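Local coordinates for hypothetical protein Atu1826 (Agrobacterium tumefaciens, PDB 2I3D) that is of unknown function but has the fold of an alpha/beta hydrolase and is probably a serine hydrolase, at residues L53-I67 with V126-Q138. Sequence-based numbering, arbitrary orientation. Where two conformers were deposited one is given.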
loop_
_atom_site.group_PDB
_atom_site.type_symbol
_atom_site.label_atom_id
_atom_site.label_comp_id
_atom_site.label_asym_id
_atom_site.label_seq_id
_atom_site.Cartn_x
_atom_site.Cartn_y
_atom_site.Cartn_z
ATOM N N LEU B 53 7.708 6.944 8.811
ATOM C CA LEU B 53 8.197 7.480 7.535
ATOM C C LEU B 53 7.939 6.513 6.386
ATOM O O LEU B 53 8.184 5.318 6.516
ATOM C CB LEU B 53 9.706 7.820 7.642
ATOM C CG LEU B 53 10.002 8.826 8.767
ATOM C CD1 LEU B 53 11.516 8.995 9.014
ATOM C CD2 LEU B 53 9.289 10.165 8.479
ATOM N N HIS B 54 7.424 7.031 5.265
ATOM C CA HIS B 54 6.937 6.162 4.176
ATOM C C HIS B 54 7.956 5.914 3.034
ATOM O O HIS B 54 9.027 6.563 2.986
ATOM C CB HIS B 54 5.586 6.717 3.652
ATOM C CG HIS B 54 5.708 7.996 2.875
ATOM N ND1 HIS B 54 6.240 8.060 1.606
ATOM C CD2 HIS B 54 5.282 9.254 3.170
ATOM C CE1 HIS B 54 6.155 9.306 1.154
ATOM N NE2 HIS B 54 5.566 10.046 2.075
ATOM N N PRO B 55 7.667 4.958 2.123
ATOM C CA PRO B 55 8.537 4.701 0.980
ATOM C C PRO B 55 8.636 5.793 -0.070
ATOM O O PRO B 55 7.861 6.777 -0.068
ATOM C CB PRO B 55 7.929 3.440 0.314
ATOM C CG PRO B 55 7.196 2.756 1.452
ATOM C CD PRO B 55 6.611 3.926 2.260
ATOM N N HIS B 56 9.564 5.573 -0.999
ATOM C CA HIS B 56 9.714 6.476 -2.147
ATOM C C HIS B 56 8.447 6.407 -3.024
ATOM O O HIS B 56 7.814 5.348 -3.131
ATOM C CB HIS B 56 10.912 6.012 -2.957
ATOM C CG HIS B 56 11.389 6.997 -3.962
ATOM N ND1 HIS B 56 10.762 7.183 -5.178
ATOM C CD2 HIS B 56 12.482 7.798 -3.963
ATOM C CE1 HIS B 56 11.442 8.085 -5.874
ATOM N NE2 HIS B 56 12.484 8.477 -5.153
ATOM N N PRO B 57 8.072 7.528 -3.662
ATOM C CA PRO B 57 6.908 7.432 -4.583
ATOM C C PRO B 57 7.046 6.434 -5.743
ATOM O O PRO B 57 6.009 5.980 -6.296
ATOM C CB PRO B 57 6.731 8.861 -5.103
ATOM C CG PRO B 57 8.055 9.562 -4.840
ATOM C CD PRO B 57 8.596 8.903 -3.544
ATOM N N GLN B 58 8.262 6.048 -6.113
ATOM C CA GLN B 58 8.400 5.074 -7.204
ATOM C C GLN B 58 7.813 3.713 -6.799
ATOM O O GLN B 58 7.421 2.902 -7.668
ATOM C CB GLN B 58 9.847 4.939 -7.661
ATOM C CG GLN B 58 10.730 4.059 -6.760
ATOM C CD GLN B 58 12.196 4.146 -7.139
ATOM O OE1 GLN B 58 12.526 4.458 -8.293
ATOM N NE2 GLN B 58 13.094 3.887 -6.170
ATOM N N PHE B 59 7.790 3.442 -5.495
ATOM C CA PHE B 59 7.213 2.182 -4.974
ATOM C C PHE B 59 5.854 2.441 -4.360
ATOM O O PHE B 59 5.377 1.662 -3.536
ATOM C CB PHE B 59 8.164 1.507 -3.970
ATOM C CG PHE B 59 9.421 0.993 -4.595
ATOM C CD1 PHE B 59 9.364 -0.012 -5.567
ATOM C CD2 PHE B 59 10.662 1.527 -4.258
ATOM C CE1 PHE B 59 10.526 -0.513 -6.164
ATOM C CE2 PHE B 59 11.847 1.039 -4.879
ATOM C CZ PHE B 59 11.770 0.022 -5.829
ATOM N N GLY B 60 5.250 3.555 -4.755
ATOM C CA GLY B 60 3.907 3.899 -4.311
ATOM C C GLY B 60 3.840 4.390 -2.860
ATOM O O GLY B 60 2.793 4.284 -2.223
ATOM N N GLY B 61 4.946 4.949 -2.345
ATOM C CA GLY B 61 4.991 5.400 -0.939
ATOM C C GLY B 61 4.082 6.604 -0.665
ATOM O O GLY B 61 4.171 7.625 -1.372
ATOM N N THR B 62 3.216 6.462 0.346
ATOM C CA THR B 62 2.487 7.563 0.960
ATOM C C THR B 62 2.278 7.214 2.449
ATOM O O THR B 62 2.495 6.069 2.877
ATOM C CB THR B 62 1.078 7.818 0.340
ATOM O OG1 THR B 62 0.143 6.873 0.896
ATOM C CG2 THR B 62 1.090 7.787 -1.226
HETATM N N MSE B 63 1.869 8.201 3.230
HETATM C CA MSE B 63 1.566 7.963 4.638
HETATM C C MSE B 63 0.410 6.988 4.844
HETATM O O MSE B 63 0.174 6.560 5.975
HETATM C CB MSE B 63 1.244 9.272 5.353
HETATM C CG MSE B 63 -0.128 9.852 4.931
HETATM SE SE MSE B 63 -0.392 11.562 5.703
HETATM C CE MSE B 63 -2.161 11.870 4.981
ATOM N N ASN B 64 -0.348 6.697 3.786
ATOM C CA ASN B 64 -1.431 5.726 3.984
ATOM C C ASN B 64 -1.199 4.329 3.443
ATOM O O ASN B 64 -2.113 3.518 3.479
ATOM C CB ASN B 64 -2.740 6.279 3.494
ATOM C CG ASN B 64 -3.181 7.499 4.292
ATOM O OD1 ASN B 64 -3.462 8.506 3.696
ATOM N ND2 ASN B 64 -3.160 7.428 5.643
ATOM N N ASN B 65 0.032 4.070 2.955
ATOM C CA ASN B 65 0.489 2.709 2.684
ATOM C C ASN B 65 0.145 1.806 3.898
ATOM O O ASN B 65 0.246 2.231 5.050
ATOM C CB ASN B 65 2.003 2.778 2.334
ATOM C CG ASN B 65 2.723 1.433 2.402
ATOM O OD1 ASN B 65 3.115 0.986 3.468
ATOM N ND2 ASN B 65 2.995 0.844 1.234
ATOM N N GLN B 66 -0.307 0.566 3.649
ATOM C CA GLN B 66 -0.814 -0.270 4.769
ATOM C C GLN B 66 0.245 -0.505 5.850
ATOM O O GLN B 66 -0.059 -0.471 7.016
ATOM C CB GLN B 66 -1.370 -1.616 4.283
ATOM C CG GLN B 66 -2.475 -1.488 3.195
ATOM C CD GLN B 66 -3.636 -0.499 3.570
ATOM O OE1 GLN B 66 -3.866 -0.172 4.751
ATOM N NE2 GLN B 66 -4.368 -0.057 2.561
ATOM N N ILE B 67 1.466 -0.775 5.423
ATOM C CA ILE B 67 2.559 -1.024 6.407
ATOM C C ILE B 67 2.824 0.245 7.237
ATOM O O ILE B 67 2.963 0.185 8.458
ATOM C CB ILE B 67 3.835 -1.525 5.697
ATOM C CG1 ILE B 67 3.599 -2.946 5.138
ATOM C CG2 ILE B 67 5.047 -1.489 6.639
ATOM C CD1 ILE B 67 4.730 -3.412 4.239
ATOM N N VAL B 126 11.583 6.184 15.934
ATOM C CA VAL B 126 11.303 6.407 14.514
ATOM C C VAL B 126 11.087 5.046 13.877
ATOM O O VAL B 126 11.800 4.080 14.186
ATOM C CB VAL B 126 12.453 7.199 13.807
ATOM C CG1 VAL B 126 13.762 6.437 13.888
ATOM C CG2 VAL B 126 12.089 7.573 12.353
ATOM N N ALA B 127 10.090 4.951 13.014
ATOM C CA ALA B 127 9.874 3.701 12.282
ATOM C C ALA B 127 9.760 4.087 10.825
ATOM O O ALA B 127 8.963 4.987 10.496
ATOM C CB ALA B 127 8.606 3.017 12.760
ATOM N N GLY B 128 10.546 3.460 9.953
ATOM C CA GLY B 128 10.545 3.817 8.530
ATOM C C GLY B 128 10.489 2.583 7.641
ATOM O O GLY B 128 11.036 1.552 8.000
ATOM N N TYR B 129 9.852 2.698 6.479
ATOM C CA TYR B 129 9.735 1.570 5.549
ATOM C C TYR B 129 10.388 1.942 4.226
ATOM O O TYR B 129 10.066 2.976 3.625
ATOM C CB TYR B 129 8.221 1.257 5.418
ATOM C CG TYR B 129 7.878 0.270 4.341
ATOM C CD1 TYR B 129 8.756 -0.761 3.989
ATOM C CD2 TYR B 129 6.651 0.369 3.670
ATOM C CE1 TYR B 129 8.417 -1.682 2.921
ATOM C CE2 TYR B 129 6.321 -0.510 2.632
ATOM C CZ TYR B 129 7.191 -1.508 2.270
ATOM O OH TYR B 129 6.760 -2.346 1.269
ATOM N N SER B 130 11.346 1.120 3.791
ATOM C CA SER B 130 12.036 1.296 2.549
ATOM C C SER B 130 12.841 2.618 2.559
ATOM O O SER B 130 13.656 2.823 3.470
ATOM C CB SER B 130 11.056 1.175 1.370
ATOM O OG SER B 130 11.733 0.948 0.139
ATOM N N PHE B 131 12.614 3.513 1.581
ATOM C CA PHE B 131 13.275 4.836 1.620
ATOM C C PHE B 131 13.059 5.516 3.003
ATOM O O PHE B 131 13.961 6.166 3.543
ATOM C CB PHE B 131 12.714 5.680 0.482
ATOM C CG PHE B 131 13.127 7.147 0.501
ATOM C CD1 PHE B 131 14.238 7.571 -0.201
ATOM C CD2 PHE B 131 12.296 8.094 1.084
ATOM C CE1 PHE B 131 14.552 8.931 -0.243
ATOM C CE2 PHE B 131 12.596 9.456 1.046
ATOM C CZ PHE B 131 13.722 9.863 0.399
ATOM N N GLY B 132 11.855 5.366 3.574
ATOM C CA GLY B 132 11.566 5.892 4.896
ATOM C C GLY B 132 12.516 5.382 5.987
ATOM O O GLY B 132 12.776 6.114 6.935
ATOM N N ALA B 133 13.028 4.138 5.853
ATOM C CA ALA B 133 13.950 3.603 6.871
ATOM C C ALA B 133 15.289 4.342 6.735
ATOM O O ALA B 133 16.013 4.534 7.731
ATOM C CB ALA B 133 14.160 2.110 6.664
ATOM N N TRP B 134 15.680 4.665 5.497
ATOM C CA TRP B 134 16.939 5.423 5.313
ATOM C C TRP B 134 16.828 6.831 5.904
ATOM O O TRP B 134 17.731 7.303 6.666
ATOM C CB TRP B 134 17.280 5.446 3.816
ATOM C CG TRP B 134 18.544 6.172 3.443
ATOM C CD1 TRP B 134 19.824 5.896 3.852
ATOM C CD2 TRP B 134 18.626 7.293 2.553
ATOM N NE1 TRP B 134 20.713 6.820 3.288
ATOM C CE2 TRP B 134 20.000 7.667 2.471
ATOM C CE3 TRP B 134 17.662 8.056 1.855
ATOM C CZ2 TRP B 134 20.428 8.743 1.676
ATOM C CZ3 TRP B 134 18.078 9.089 1.070
ATOM C CH2 TRP B 134 19.440 9.435 0.969
ATOM N N ILE B 135 15.747 7.550 5.543
ATOM C CA ILE B 135 15.508 8.834 6.224
ATOM C C ILE B 135 15.418 8.675 7.763
ATOM O O ILE B 135 16.010 9.464 8.526
ATOM C CB ILE B 135 14.250 9.534 5.681
ATOM C CG1 ILE B 135 14.322 9.679 4.136
ATOM C CG2 ILE B 135 14.022 10.897 6.432
ATOM C CD1 ILE B 135 15.433 10.668 3.664
ATOM N N GLY B 136 14.728 7.621 8.233
ATOM C CA GLY B 136 14.587 7.420 9.657
ATOM C C GLY B 136 15.916 7.245 10.379
ATOM O O GLY B 136 16.134 7.803 11.473
HETATM N N MSE B 137 16.805 6.470 9.777
HETATM C CA MSE B 137 18.093 6.230 10.436
HETATM C C MSE B 137 18.968 7.495 10.401
HETATM O O MSE B 137 19.787 7.705 11.311
HETATM C CB MSE B 137 18.787 4.961 9.922
HETATM C CG MSE B 137 17.940 3.700 10.203
HETATM SE SE MSE B 137 18.858 2.018 9.988
HETATM C CE MSE B 137 19.736 1.970 11.747
ATOM N N GLN B 138 18.791 8.333 9.371
ATOM C CA GLN B 138 19.501 9.603 9.335
ATOM C C GLN B 138 18.951 10.505 10.463
ATOM O O GLN B 138 19.707 11.221 11.146
ATOM C CB GLN B 138 19.320 10.274 7.982
ATOM C CG GLN B 138 20.079 9.567 6.859
ATOM C CD GLN B 138 19.862 10.275 5.523
ATOM O OE1 GLN B 138 20.371 11.395 5.306
ATOM N NE2 GLN B 138 19.051 9.651 4.649
HETATM O O HOH W 1 11.252 3.208 -1.255
HETATM O O HOH W 2 4.163 -1.688 0.433
#
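A putative nucleophile elbow, the Gly128-Tyr129-Ser130-Phe131-Gly132 turn between strand 124-129 and helix 131-142, meets the end of the neighbouring parallel strand at Leu53 and the loop that follows it at Pro55. Two backbone bonds set the register: Leu53 N donates to Ala127 O (2.9 Å), and Leu53 O accepts from Tyr129 N. Beneath the turn, Leu53 CD1 reaches Gly136 CA at 3.5 Å and also touches Val126 CG2 and Ile135 CG2. Gly132 presents bare backbone here, which lets the helix start close against the Leu53 and His54 carbonyls.

In alpha/beta hydrolases such a strained turn holds the nucleophile, and Ser130, with a positive phi of 64°, fits that role; its OG is hydrogen-bonded to His212, completing with Asp179 a probable catalytic triad. Water 1 links Ser130 OG (2.7 Å) to the backbone of the facing loop, accepting from His56 N (2.9 Å). The N-H groups of His56 and of Phe131, the residue after the serine, are placed as in the oxyanion hole of this fold, and water 1 probably occupies it.

Flanking the serine, Tyr129 swings its CG anti to the backbone N (chi1 171°), laying the ring between Pro55 and the start of helix 66-77. Pro55 CG presses on Tyr129 CD2 at 3.3 Å, while Ile67 lies over one face, its CD1 making an off-centre CH-pi contact. Water 2 bridges Asn65 ND2 and Tyr129 OH, the hydroxyl also bonding His212 O; Asn65 OD1 caps Val68 N. Beyond the serine, His56 turns an edge to the face of Phe131, T-shaped with planes at 89° and centroids 5.6 Å apart, and Gln58 N, donating to His56 ND1 in the ring plane, helps fix the imidazole's rotation.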